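Local coordinates for protein acyl-CoA thioester hydrolase ybgC (Escherichia coli K-12, PDB 3GRH) that is a putative thioesterase of the outer membrane that belongs to the pectinesterase family but neither binds pectin nor has pectinesterase activity, at residues Q265-V270 against R285-V289; D76-G80 against H89-A95; P26-T30 against E406-R410. All coordinates share one frame; numbering follows the deposited sequence.

Contact 1. Residues Q265-V270 against R285-V289; sequences QPRTLV and RGAVV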
ATOM      1  N   GLN A 265       0.869  14.441  -4.531  1.00 13.53           N
ATOM      2  CA  GLN A 265       1.349  13.673  -3.414  1.00 12.70           C
ATOM      3  C   GLN A 265       0.164  13.152  -2.535  1.00 11.34           C
ATOM      4  O   GLN A 265      -0.161  13.756  -1.517  1.00 12.31           O
ATOM      5  CB  GLN A 265       2.218  14.596  -2.561  1.00 13.68           C
ATOM      6  CG  GLN A 265       2.783  14.133  -1.270  1.00 16.51           C
ATOM      7  CD  GLN A 265       3.871  13.079  -1.337  1.00 19.31           C
ATOM      8  OE1 GLN A 265       3.975  12.301  -2.322  1.00 18.57           O
ATOM      9  NE2 GLN A 265       4.645  12.975  -0.240  1.00 12.91           N
ATOM     10  N   PRO A 266      -0.501  12.097  -2.951  1.00 10.44           N
ATOM     11  CA  PRO A 266      -1.611  11.552  -2.169  1.00  9.60           C
ATOM     12  C   PRO A 266      -1.172  10.960  -0.884  1.00  8.66           C
ATOM     13  O   PRO A 266      -0.116  10.367  -0.835  1.00 10.88           O
ATOM     14  CB  PRO A 266      -2.158  10.450  -3.012  1.00 11.29           C
ATOM     15  CG  PRO A 266      -0.943  10.142  -3.924  1.00 12.80           C
ATOM     16  CD  PRO A 266      -0.321  11.365  -4.194  1.00 12.41           C
ATOM     17  N   ARG A 267      -1.976  11.185   0.173  1.00  6.65           N
ATOM     18  CA  ARG A 267      -1.692  10.688   1.503  1.00  6.14           C
ATOM     19  C   ARG A 267      -2.699   9.590   1.911  1.00  7.04           C
ATOM     20  O   ARG A 267      -3.904   9.751   1.748  1.00  5.89           O
ATOM     21  CB  ARG A 267      -1.870  11.823   2.491  1.00  6.25           C
ATOM     22  CG  ARG A 267      -0.892  12.925   2.239  1.00  6.50           C
ATOM     23  CD  ARG A 267      -1.253  14.229   2.880  1.00  7.21           C
ATOM     24  NE  ARG A 267      -2.438  14.839   2.318  1.00  9.19           N
ATOM     25  CZ  ARG A 267      -2.932  16.015   2.685  1.00 10.13           C
ATOM     26  NH1 ARG A 267      -2.344  16.714   3.618  1.00  9.57           N
ATOM     27  NH2 ARG A 267      -4.028  16.483   2.088  1.00 11.04           N
ATOM     28  N   THR A 268      -2.137   8.516   2.429  1.00  5.54           N
ATOM     29  CA  THR A 268      -2.912   7.339   2.874  1.00  5.71           C
ATOM     30  C   THR A 268      -2.507   6.943   4.269  1.00  6.49           C
ATOM     31  O   THR A 268      -1.316   6.871   4.566  1.00  6.27           O
ATOM     32  CB  THR A 268      -2.648   6.162   1.861  1.00  9.12           C
ATOM     33  OG1 THR A 268      -2.936   6.626   0.519  1.00 11.84           O
ATOM     34  CG2 THR A 268      -3.476   4.959   2.143  1.00  8.89           C
ATOM     35  N   LEU A 269      -3.479   6.567   5.095  1.00  6.11           N
ATOM     36  CA  LEU A 269      -3.222   6.030   6.433  1.00  5.54           C
ATOM     37  C   LEU A 269      -3.757   4.614   6.486  1.00  6.46           C
ATOM     38  O   LEU A 269      -4.971   4.422   6.274  1.00  7.06           O
ATOM     39  CB  LEU A 269      -3.939   6.872   7.511  1.00  6.56           C
ATOM     40  CG  LEU A 269      -3.788   6.342   8.928  1.00  6.51           C
ATOM     41  CD1 LEU A 269      -2.338   6.369   9.307  1.00  8.33           C
ATOM     42  CD2 LEU A 269      -4.654   7.157   9.802  1.00  9.86           C
ATOM     43  N   VAL A 270      -2.908   3.652   6.799  1.00  5.47           N
ATOM     44  CA  VAL A 270      -3.322   2.228   6.931  1.00  6.00           C
ATOM     45  C   VAL A 270      -3.074   1.850   8.392  1.00  7.91           C
ATOM     46  O   VAL A 270      -1.949   1.997   8.897  1.00  9.23           O
ATOM     47  CB  VAL A 270      -2.461   1.327   6.035  1.00  8.15           C
ATOM     48  CG1 VAL A 270      -2.843  -0.203   6.206  1.00  9.44           C
ATOM     49  CG2 VAL A 270      -2.538   1.756   4.581  1.00  7.82           C
ATOM     50  N   ARG A 285       4.004   5.099  -5.416  1.00 10.20           N
ATOM     51  CA  ARG A 285       4.312   6.529  -5.224  1.00  9.54           C
ATOM     52  C   ARG A 285       3.184   7.168  -4.442  1.00 11.61           C
ATOM     53  O   ARG A 285       2.069   7.152  -4.878  1.00 14.03           O
ATOM     54  CB  ARG A 285       4.407   7.202  -6.587  1.00 10.63           C
ATOM     55  CG  ARG A 285       4.893   8.649  -6.566  1.00 11.91           C
ATOM     56  CD  ARG A 285       5.358   9.126  -7.907  1.00 12.15           C
ATOM     57  NE  ARG A 285       6.564   8.498  -8.311  1.00 11.02           N
ATOM     58  CZ  ARG A 285       7.036   8.570  -9.555  1.00 14.46           C
ATOM     59  NH1 ARG A 285       6.411   9.266 -10.512  1.00 15.20           N
ATOM     60  NH2 ARG A 285       8.158   7.981  -9.820  1.00 16.63           N
ATOM     61  N   GLY A 286       3.508   7.790  -3.327  1.00 12.72           N
ATOM     62  CA  GLY A 286       2.501   8.383  -2.457  1.00 10.95           C
ATOM     63  C   GLY A 286       3.095   8.359  -1.067  1.00  9.62           C
ATOM     64  O   GLY A 286       4.050   7.626  -0.791  1.00 11.25           O
ATOM     65  N   ALA A 287       2.527   9.168  -0.181  1.00  8.92           N
ATOM     66  CA  ALA A 287       2.910   9.217   1.171  1.00  7.94           C
ATOM     67  C   ALA A 287       1.958   8.301   1.940  1.00  8.77           C
ATOM     68  O   ALA A 287       0.712   8.574   1.969  1.00 11.30           O
ATOM     69  CB  ALA A 287       2.745  10.581   1.659  1.00  8.55           C
ATOM     70  N   VAL A 288       2.482   7.246   2.529  1.00  7.25           N
ATOM     71  CA  VAL A 288       1.630   6.248   3.198  1.00  6.85           C
ATOM     72  C   VAL A 288       2.179   6.035   4.570  1.00  6.99           C
ATOM     73  O   VAL A 288       3.375   5.779   4.711  1.00  8.10           O
ATOM     74  CB  VAL A 288       1.587   4.893   2.478  1.00  8.30           C
ATOM     75  CG1 VAL A 288       0.470   4.021   3.129  1.00  9.16           C
ATOM     76  CG2 VAL A 288       1.342   5.125   0.977  1.00 11.01           C
ATOM     77  N   VAL A 289       1.338   6.083   5.598  1.00  5.79           N
ATOM     78  CA  VAL A 289       1.685   5.761   6.969  1.00  5.24           C
ATOM     79  C   VAL A 289       0.996   4.477   7.354  1.00  6.23           C
ATOM     80  O   VAL A 289      -0.207   4.400   7.167  1.00  7.32           O
ATOM     81  CB  VAL A 289       1.326   6.888   7.909  1.00  4.97           C
ATOM     82  CG1 VAL A 289       1.511   6.421   9.376  1.00  8.26           C
ATOM     83  CG2 VAL A 289       2.117   8.198   7.667  1.00  6.30           C
TER
HETATM   84  O   HOH W   1       5.590  10.114  -2.375  1.00 19.26           O

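Contact 2. Residues D76-G80 against H89-A95; sequences DFVVG and HTTIQAA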
ATOM      1  N   ASP A  76     -26.052   3.773   3.581  1.00 17.68           N
ATOM      2  CA  ASP A  76     -26.720   4.232   2.380  1.00 18.49           C
ATOM      3  C   ASP A  76     -27.059   3.082   1.460  1.00 18.14           C
ATOM      4  O   ASP A  76     -28.113   3.126   0.795  1.00 21.00           O
ATOM      5  CB  ASP A  76     -25.867   5.259   1.642  1.00 18.46           C
ATOM      6  CG  ASP A  76     -25.672   6.526   2.451  1.00 21.85           C
ATOM      7  OD1 ASP A  76     -26.643   7.298   2.554  1.00 27.57           O
ATOM      8  OD2 ASP A  76     -24.582   6.778   2.996  1.00 18.66           O
ATOM      9  N   PHE A  77     -26.160   2.113   1.401  1.00 18.73           N
ATOM     10  CA  PHE A  77     -26.297   0.937   0.560  1.00 17.94           C
ATOM     11  C   PHE A  77     -25.813  -0.286   1.306  1.00 17.44           C
ATOM     12  O   PHE A  77     -24.974  -0.209   2.197  1.00 16.94           O
ATOM     13  CB  PHE A  77     -25.454   1.092  -0.693  1.00 17.88           C
ATOM     14  CG  PHE A  77     -25.787   2.309  -1.478  1.00 17.33           C
ATOM     15  CD1 PHE A  77     -26.882   2.296  -2.311  1.00 20.45           C
ATOM     16  CD2 PHE A  77     -25.085   3.483  -1.316  1.00 20.79           C
ATOM     17  CE1 PHE A  77     -27.268   3.443  -3.028  1.00 21.91           C
ATOM     18  CE2 PHE A  77     -25.437   4.607  -2.030  1.00 21.11           C
ATOM     19  CZ  PHE A  77     -26.519   4.592  -2.881  1.00 20.07           C
ATOM     20  N   VAL A  78     -26.461  -1.419   0.977  1.00 16.49           N
ATOM     21  CA  VAL A  78     -26.093  -2.701   1.541  1.00 15.73           C
ATOM     22  C   VAL A  78     -25.872  -3.747   0.465  1.00 14.96           C
ATOM     23  O   VAL A  78     -26.802  -4.027  -0.288  1.00 16.82           O
ATOM     24  CB  VAL A  78     -27.128  -3.255   2.491  1.00 17.23           C
ATOM     25  CG1 VAL A  78     -26.579  -4.526   3.097  1.00 17.99           C
ATOM     26  CG2 VAL A  78     -27.442  -2.234   3.604  1.00 15.74           C
ATOM     27  N   VAL A  79     -24.697  -4.380   0.454  1.00 13.92           N
ATOM     28  CA  VAL A  79     -24.368  -5.394  -0.526  1.00 15.56           C
ATOM     29  C   VAL A  79     -24.456  -6.714   0.179  1.00 15.15           C
ATOM     30  O   VAL A  79     -23.950  -6.879   1.313  1.00 15.39           O
ATOM     31  CB  VAL A  79     -22.957  -5.173  -1.094  1.00 14.83           C
ATOM     32  CG1 VAL A  79     -22.655  -6.238  -2.087  1.00 15.56           C
ATOM     33  CG2 VAL A  79     -22.774  -3.799  -1.738  1.00 17.90           C
ATOM     34  N   GLY A  80     -25.110  -7.689  -0.453  1.00 15.67           N
ATOM     35  CA  GLY A  80     -25.331  -8.944   0.189  1.00 18.02           C
ATOM     36  C   GLY A  80     -25.895  -9.927  -0.782  1.00 19.84           C
ATOM     37  O   GLY A  80     -26.088  -9.618  -1.955  1.00 20.08           O
ATOM     38  N   HIS A  89     -28.019  -4.249  -3.179  1.00 19.42           N
ATOM     39  CA  HIS A  89     -27.234  -4.615  -4.354  1.00 18.42           C
ATOM     40  C   HIS A  89     -26.524  -5.925  -4.140  1.00 17.65           C
ATOM     41  O   HIS A  89     -26.224  -6.247  -3.018  1.00 19.17           O
ATOM     42  CB  HIS A  89     -26.179  -3.549  -4.547  1.00 17.87           C
ATOM     43  CG  HIS A  89     -26.745  -2.242  -4.976  1.00 17.67           C
ATOM     44  ND1 HIS A  89     -27.143  -1.273  -4.079  1.00 20.55           N
ATOM     45  CD2 HIS A  89     -27.044  -1.776  -6.201  1.00 18.08           C
ATOM     46  CE1 HIS A  89     -27.678  -0.272  -4.753  1.00 17.39           C
ATOM     47  NE2 HIS A  89     -27.601  -0.533  -6.038  1.00 17.91           N
ATOM     48  N   THR A  90     -26.231  -6.668  -5.179  1.00 17.07           N
ATOM     49  CA  THR A  90     -25.588  -7.988  -5.019  1.00 17.32           C
ATOM     50  C   THR A  90     -24.118  -7.980  -5.416  1.00 17.90           C
ATOM     51  O   THR A  90     -23.405  -8.994  -5.268  1.00 18.86           O
ATOM     52  CB  THR A  90     -26.331  -9.057  -5.788  1.00 19.57           C
ATOM     53  OG1 THR A  90     -26.479  -8.611  -7.133  1.00 20.74           O
ATOM     54  CG2 THR A  90     -27.736  -9.282  -5.142  1.00 19.55           C
ATOM     55  N   THR A  91     -23.675  -6.887  -5.997  1.00 14.46           N
ATOM     56  CA  THR A  91     -22.252  -6.725  -6.289  1.00 15.58           C
ATOM     57  C   THR A  91     -21.808  -5.404  -5.743  1.00 14.31           C
ATOM     58  O   THR A  91     -22.587  -4.469  -5.588  1.00 15.47           O
ATOM     59  CB  THR A  91     -21.866  -6.736  -7.791  1.00 16.96           C
ATOM     60  OG1 THR A  91     -22.302  -5.540  -8.465  1.00 17.94           O
ATOM     61  CG2 THR A  91     -22.379  -7.929  -8.460  1.00 17.56           C
ATOM     62  N   ILE A  92     -20.515  -5.332  -5.453  1.00 11.63           N
ATOM     63  CA  ILE A  92     -20.003  -4.146  -4.803  1.00 11.68           C
ATOM     64  C   ILE A  92     -19.892  -3.016  -5.795  1.00 10.97           C
ATOM     65  O   ILE A  92     -20.272  -1.850  -5.502  1.00 11.74           O
ATOM     66  CB  ILE A  92     -18.659  -4.388  -4.131  1.00 12.34           C
ATOM     67  CG1 ILE A  92     -18.824  -5.529  -3.076  1.00 12.46           C
ATOM     68  CG2 ILE A  92     -18.126  -3.108  -3.600  1.00 10.55           C
ATOM     69  CD1 ILE A  92     -17.588  -5.972  -2.467  1.00 15.48           C
ATOM     70  N   GLN A  93     -19.531  -3.349  -7.035  1.00 10.84           N
ATOM     71  CA  GLN A  93     -19.482  -2.335  -8.075  1.00 10.88           C
ATOM     72  C   GLN A  93     -20.814  -1.672  -8.294  1.00 10.57           C
ATOM     73  O   GLN A  93     -20.852  -0.460  -8.479  1.00 12.64           O
ATOM     74  CB  GLN A  93     -18.966  -2.866  -9.410  1.00  9.76           C
ATOM     75  CG  GLN A  93     -18.713  -1.824 -10.443  1.00 10.15           C
ATOM     76  CD  GLN A  93     -17.532  -0.988 -10.113  1.00  9.99           C
ATOM     77  OE1 GLN A  93     -16.450  -1.508 -10.110  1.00 10.07           O
ATOM     78  NE2 GLN A  93     -17.719   0.287  -9.923  1.00 11.58           N
ATOM     79  N   ALA A  94     -21.915  -2.418  -8.238  1.00 12.53           N
ATOM     80  CA  ALA A  94     -23.228  -1.828  -8.419  1.00 11.92           C
ATOM     81  C   ALA A  94     -23.574  -0.821  -7.344  1.00 11.35           C
ATOM     82  O   ALA A  94     -24.256   0.205  -7.621  1.00 12.41           O
ATOM     83  CB  ALA A  94     -24.252  -2.947  -8.506  1.00 12.45           C
ATOM     84  N   ALA A  95     -23.200  -1.114  -6.098  1.00 11.79           N
ATOM     85  CA  ALA A  95     -23.445  -0.200  -5.010  1.00 11.25           C
ATOM     86  C   ALA A  95     -22.569   1.021  -5.141  1.00 11.50           C
ATOM     87  O   ALA A  95     -22.986   2.089  -4.829  1.00 12.84           O
ATOM     88  CB  ALA A  95     -23.164  -0.885  -3.633  1.00 12.05           C
TER

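Contact 3. Residues P26-T30 against E406-R410; sequences PSDQT and EYNNR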
ATOM      1  N   PRO A  26      16.202  -1.694  25.589  1.00 29.10           N
ATOM      2  CA  PRO A  26      16.481  -0.741  24.547  1.00 28.89           C
ATOM      3  C   PRO A  26      16.667  -1.458  23.216  1.00 28.47           C
ATOM      4  O   PRO A  26      17.156  -2.607  23.180  1.00 29.38           O
ATOM      5  CB  PRO A  26      17.799  -0.101  24.976  1.00 29.21           C
ATOM      6  CG  PRO A  26      18.436  -1.093  25.853  1.00 29.85           C
ATOM      7  CD  PRO A  26      17.338  -1.851  26.521  1.00 29.65           C
ATOM      8  N   SER A  27      16.247  -0.801  22.153  1.00 27.76           N
ATOM      9  CA  SER A  27      16.472  -1.319  20.819  1.00 25.76           C
ATOM     10  C   SER A  27      17.966  -1.375  20.765  1.00 25.76           C
ATOM     11  O   SER A  27      18.672  -0.509  21.347  1.00 26.99           O
ATOM     12  CB  SER A  27      15.920  -0.323  19.784  1.00 24.73           C
ATOM     13  OG  SER A  27      16.389  -0.580  18.462  1.00 19.32           O
ATOM     14  N   ASP A  28      18.500  -2.389  20.115  1.00 24.84           N
ATOM     15  CA  ASP A  28      19.937  -2.375  19.965  1.00 24.44           C
ATOM     16  C   ASP A  28      20.388  -1.653  18.723  1.00 22.91           C
ATOM     17  O   ASP A  28      21.579  -1.720  18.389  1.00 24.08           O
ATOM     18  CB  ASP A  28      20.532  -3.789  20.017  1.00 27.10           C
ATOM     19  CG  ASP A  28      21.898  -3.826  20.711  1.00 30.65           C
ATOM     20  OD1 ASP A  28      22.896  -3.301  20.139  1.00 40.01           O
ATOM     21  OD2 ASP A  28      21.979  -4.391  21.826  1.00 38.91           O
ATOM     22  N   GLN A  29      19.476  -0.971  18.009  1.00 20.68           N
ATOM     23  CA  GLN A  29      19.830  -0.291  16.786  1.00 18.88           C
ATOM     24  C   GLN A  29      20.376   1.101  17.109  1.00 18.74           C
ATOM     25  O   GLN A  29      19.713   1.907  17.767  1.00 19.66           O
ATOM     26  CB  GLN A  29      18.593  -0.152  15.879  1.00 17.35           C
ATOM     27  CG  GLN A  29      18.026  -1.436  15.409  1.00 17.62           C
ATOM     28  CD  GLN A  29      17.082  -1.247  14.257  1.00 16.45           C
ATOM     29  OE1 GLN A  29      16.260  -0.319  14.289  1.00 14.60           O
ATOM     30  NE2 GLN A  29      17.113  -2.160  13.280  1.00 13.13           N
ATOM     31  N   THR A  30      21.618   1.340  16.702  1.00 19.14           N
ATOM     32  CA  THR A  30      22.354   2.569  17.098  1.00 18.45           C
ATOM     33  C   THR A  30      22.805   3.274  15.842  1.00 17.29           C
ATOM     34  O   THR A  30      23.322   2.619  14.938  1.00 16.45           O
ATOM     35  CB  THR A  30      23.524   2.323  18.100  1.00 20.44           C
ATOM     36  OG1 THR A  30      24.776   2.229  17.425  1.00 25.50           O
ATOM     37  CG2 THR A  30      23.318   1.071  18.992  1.00 21.45           C
ATOM     38  N   GLU A 406      15.913   2.892   9.271  1.00  8.77           N
ATOM     39  CA  GLU A 406      15.298   2.300  10.428  1.00  9.45           C
ATOM     40  C   GLU A 406      15.575   3.139  11.622  1.00  8.03           C
ATOM     41  O   GLU A 406      16.555   3.849  11.675  1.00  9.95           O
ATOM     42  CB  GLU A 406      15.843   0.945  10.678  1.00 10.05           C
ATOM     43  CG  GLU A 406      15.374  -0.084   9.663  1.00 13.91           C
ATOM     44  CD  GLU A 406      15.923  -1.379   9.985  1.00 19.18           C
ATOM     45  OE1 GLU A 406      15.442  -2.130  10.932  1.00 17.35           O
ATOM     46  OE2 GLU A 406      16.971  -1.599   9.375  1.00 19.92           O
ATOM     47  N   TYR A 407      14.684   3.093  12.577  1.00  9.68           N
ATOM     48  CA  TYR A 407      14.850   3.727  13.895  1.00  8.77           C
ATOM     49  C   TYR A 407      14.141   2.975  15.018  1.00  9.89           C
ATOM     50  O   TYR A 407      12.952   2.673  14.907  1.00 10.13           O
ATOM     51  CB  TYR A 407      14.306   5.144  13.856  1.00 10.90           C
ATOM     52  CG  TYR A 407      14.393   5.894  15.154  1.00 10.66           C
ATOM     53  CD1 TYR A 407      15.600   6.283  15.660  1.00  9.84           C
ATOM     54  CD2 TYR A 407      13.232   6.242  15.855  1.00  9.63           C
ATOM     55  CE1 TYR A 407      15.685   6.991  16.819  1.00 10.82           C
ATOM     56  CE2 TYR A 407      13.321   6.900  17.045  1.00 10.37           C
ATOM     57  CZ  TYR A 407      14.551   7.308  17.489  1.00 11.95           C
ATOM     58  OH  TYR A 407      14.616   7.994  18.682  1.00 15.25           O
ATOM     59  N   ASN A 408      14.903   2.568  16.043  1.00  9.84           N
ATOM     60  CA  ASN A 408      14.270   2.007  17.262  1.00 10.29           C
ATOM     61  C   ASN A 408      13.415   0.739  17.031  1.00 10.50           C
ATOM     62  O   ASN A 408      12.366   0.544  17.644  1.00 12.55           O
ATOM     63  CB  ASN A 408      13.426   3.083  17.931  1.00 11.37           C
ATOM     64  CG  ASN A 408      13.172   2.773  19.371  1.00 15.40           C
ATOM     65  OD1 ASN A 408      14.057   2.278  20.078  1.00 17.41           O
ATOM     66  ND2 ASN A 408      11.946   3.025  19.842  1.00 18.65           N
ATOM     67  N   ASN A 409      13.915  -0.149  16.187  1.00 10.42           N
ATOM     68  CA  ASN A 409      13.206  -1.416  15.962  1.00 10.46           C
ATOM     69  C   ASN A 409      13.718  -2.464  16.916  1.00 11.16           C
ATOM     70  O   ASN A 409      14.817  -2.337  17.477  1.00 12.46           O
ATOM     71  CB  ASN A 409      13.299  -1.860  14.530  1.00 11.89           C
ATOM     72  CG  ASN A 409      12.706  -0.858  13.553  1.00 12.75           C
ATOM     73  OD1 ASN A 409      13.276  -0.594  12.461  1.00 18.90           O
ATOM     74  ND2 ASN A 409      11.547  -0.383  13.842  1.00  8.69           N
ATOM     75  N   ARG A 410      12.925  -3.514  17.065  1.00 11.13           N
ATOM     76  CA  ARG A 410      13.200  -4.601  17.994  1.00 12.86           C
ATOM     77  C   ARG A 410      12.887  -5.923  17.324  1.00 12.71           C
ATOM     78  O   ARG A 410      12.454  -5.977  16.190  1.00 15.41           O
ATOM     79  CB  ARG A 410      12.375  -4.428  19.242  1.00 12.99           C
ATOM     80  CG  ARG A 410      10.911  -4.554  19.058  1.00 14.65           C
ATOM     81  CD  ARG A 410      10.158  -4.067  20.278  1.00 16.20           C
ATOM     82  NE  ARG A 410       8.741  -4.374  20.183  1.00 18.84           N
ATOM     83  CZ  ARG A 410       7.889  -3.589  19.538  1.00 20.13           C
ATOM     84  NH1 ARG A 410       8.293  -2.444  19.042  1.00 25.22           N
ATOM     85  NH2 ARG A 410       6.630  -3.944  19.418  1.00 21.25           N
TER
HETATM   86  O   HOH W   2      16.734  -4.263  18.897  1.00 35.29           O
HETATM   87  O   HOH W   3      17.448   3.319  17.075  1.00 16.89           O

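Contact 1. Residues Q265-V270 against R285-V289
T268 and V288 run alongside each other, turned to the same face, CB of T268 against CG1 of V288 at 4.0 Å, at the middle of a parallel pair of strands. V270 joins them on that face: its CG2 reaches obliquely to CG1 of V288. This is the inward face of the parallel beta-helix, right-handed as in the pectinesterase family, for V288 also meets V251 and V270 meets F249, both on another wall of the coil. R267, A287, L269 and V289 occupy the other face. There CG of L269, anti to the backbone N (chi1 177°), carries CD1 across to the neighbouring strand, 3.8 Å from CG1 of V289. R267 instead sends its guanidinium away to a salt bridge with D233.

At the entrance to the pair the chain of Q265 bends at chi2 (69°), which lays its amide beside A287, with NE2 3.6 Å from CB; this NE2 is bonded to the carbonyl of Y319. A water donates to OE1 of Q265 at 2.7 Å and weakly accepts from N of G286, where a CB would be jammed against the preceding carbonyl O.

Between the two faces, the backbones are joined by four bonds: A287 N binds P266 O at 3.0 Å, T268 N binds A287 O at 2.9 Å, V289 N binds T268 O, and V270 N meets V289 O at 2.8 Å, almost straight at 177°. Chemically, the backbone polar groups of these consecutive turns satisfy one another within the sheet, and mostly apolar branches, the methyls of T268, V270 and V288, are turned inward.

Contact 2. Residues D76-G80 against H89-A95
V79 is the knob of this contact, pressed into a hollow formed by the backbone of H89 and T91 and the side chains of I92 and A95. Its two methyls divide the work. CG1, anti to the backbone N (chi1 180°), lies 3.8 Å from the carbonyl carbon of T91 and also touches CG1 of I92, while CG2 meets CB of A95 at 3.5 Å, closer than ordinary van der Waals contact. I110, from the adjacent strand of the same sheet, and Y117, from another wall, also touch V79. With the two methyls gone, as in an alanine, a gap is likely to open between I92 and A95, with the first turn of helix 92-100 less firmly wedged against the strand.

A95, part of that hollow, projects its CB toward strand 77-79; its CA sits over the centre of the H89 imidazole at 3.9 Å above the plane, and its carbonyl O lies over one face of the F77 ring. The two rings approach obliquely, CD1 of F77 being 3.6 Å from CE1 of H89, with planes 63° apart.

Beside this packing a single backbone bridge pairs V79 with H89: H89 N donates to V78 O at 3.1 Å and G80 N to H89 O at 3.1 Å. Farther along, CG2 of T90 rests 3.6 Å from G80 O. The chain then turns into the helix, with T91 as N-cap, its OG1 accepting from A94 N at 3.2 Å.

Helix 92-100 thus covers the outermost strand, consistent with an N-terminal cap on a beta-helix. The chemistry is divided accordingly: backbone bonds and the N-cap fix the path of the chain, and tight hydrocarbon contact seats the helix.

Contact 3. Residues P26-T30 against E406-R410
An ST turn in the N-terminal arm, built on S27 and Q29, fastens that arm to the end of strand 403-407, the outermost strand of one wall of the parallel beta-helix. The hydroxyl of S27 serves both purposes. OG, which chi1 (165°) swings away from the residue's own N, accepts from N of Q29 at 3.1 Å, which closes the turn, and donates across the contact to O of N409 at 2.6 Å, tilted somewhat from that carbonyl plane.

Q29 then grips the strand end with both halves of its amide. The stretched-out chain (chi2 -164°) brings the group between E406 and the backbone of N409. OE1 accepts from N of N409 at 3.0 Å, the donor standing above the amide plane, whereas NE2 donates to OE1 of E406 at 2.9 Å and nearly straight. That second partner lies in the plane of the glutamine amide but is met from above the carboxylate plane, the two flat groups being 73° apart. NE2 is also bonded to O of S414, and OE2 of E406 forms a salt bridge with R37; with OE1 accepting from N409 and NE2 donating to E406 and S414, the amide orientation is probably fixed, and R37 probably helps keep E406 ionised.

N408 brings OD1 beside CB of S27, while its ND2 is held by D356. Two waters complete the seam. One accepts from N of D28 and donates to O of N409; the other donates to O of Q29 at 2.8 Å and accepts from N of N408, also at 2.8 Å.

Overall arrangement
The three contacts are strung along the same parallel wall of the beta-helix. Contact 2 involves its outermost strand 77-79, contact 1 joins the interior strands 267-271 and 287-291, and contact 3 lies at strand 403-407, the opposite edge. The centre of contact 1 is about 27 Å from that of contact 2 and 24 Å from that of contact 3, whereas the centres of contacts 2 and 3 are 46 Å apart, on opposite sides of the chain's centre; none touches another. Along the chain, contact 2 closes before contact 1 opens, and contact 3 encloses both. The N-terminal arm is therefore fastened at the C-terminal end of the coil, far from strand 77-79, the helix-covered edge strand of that wall.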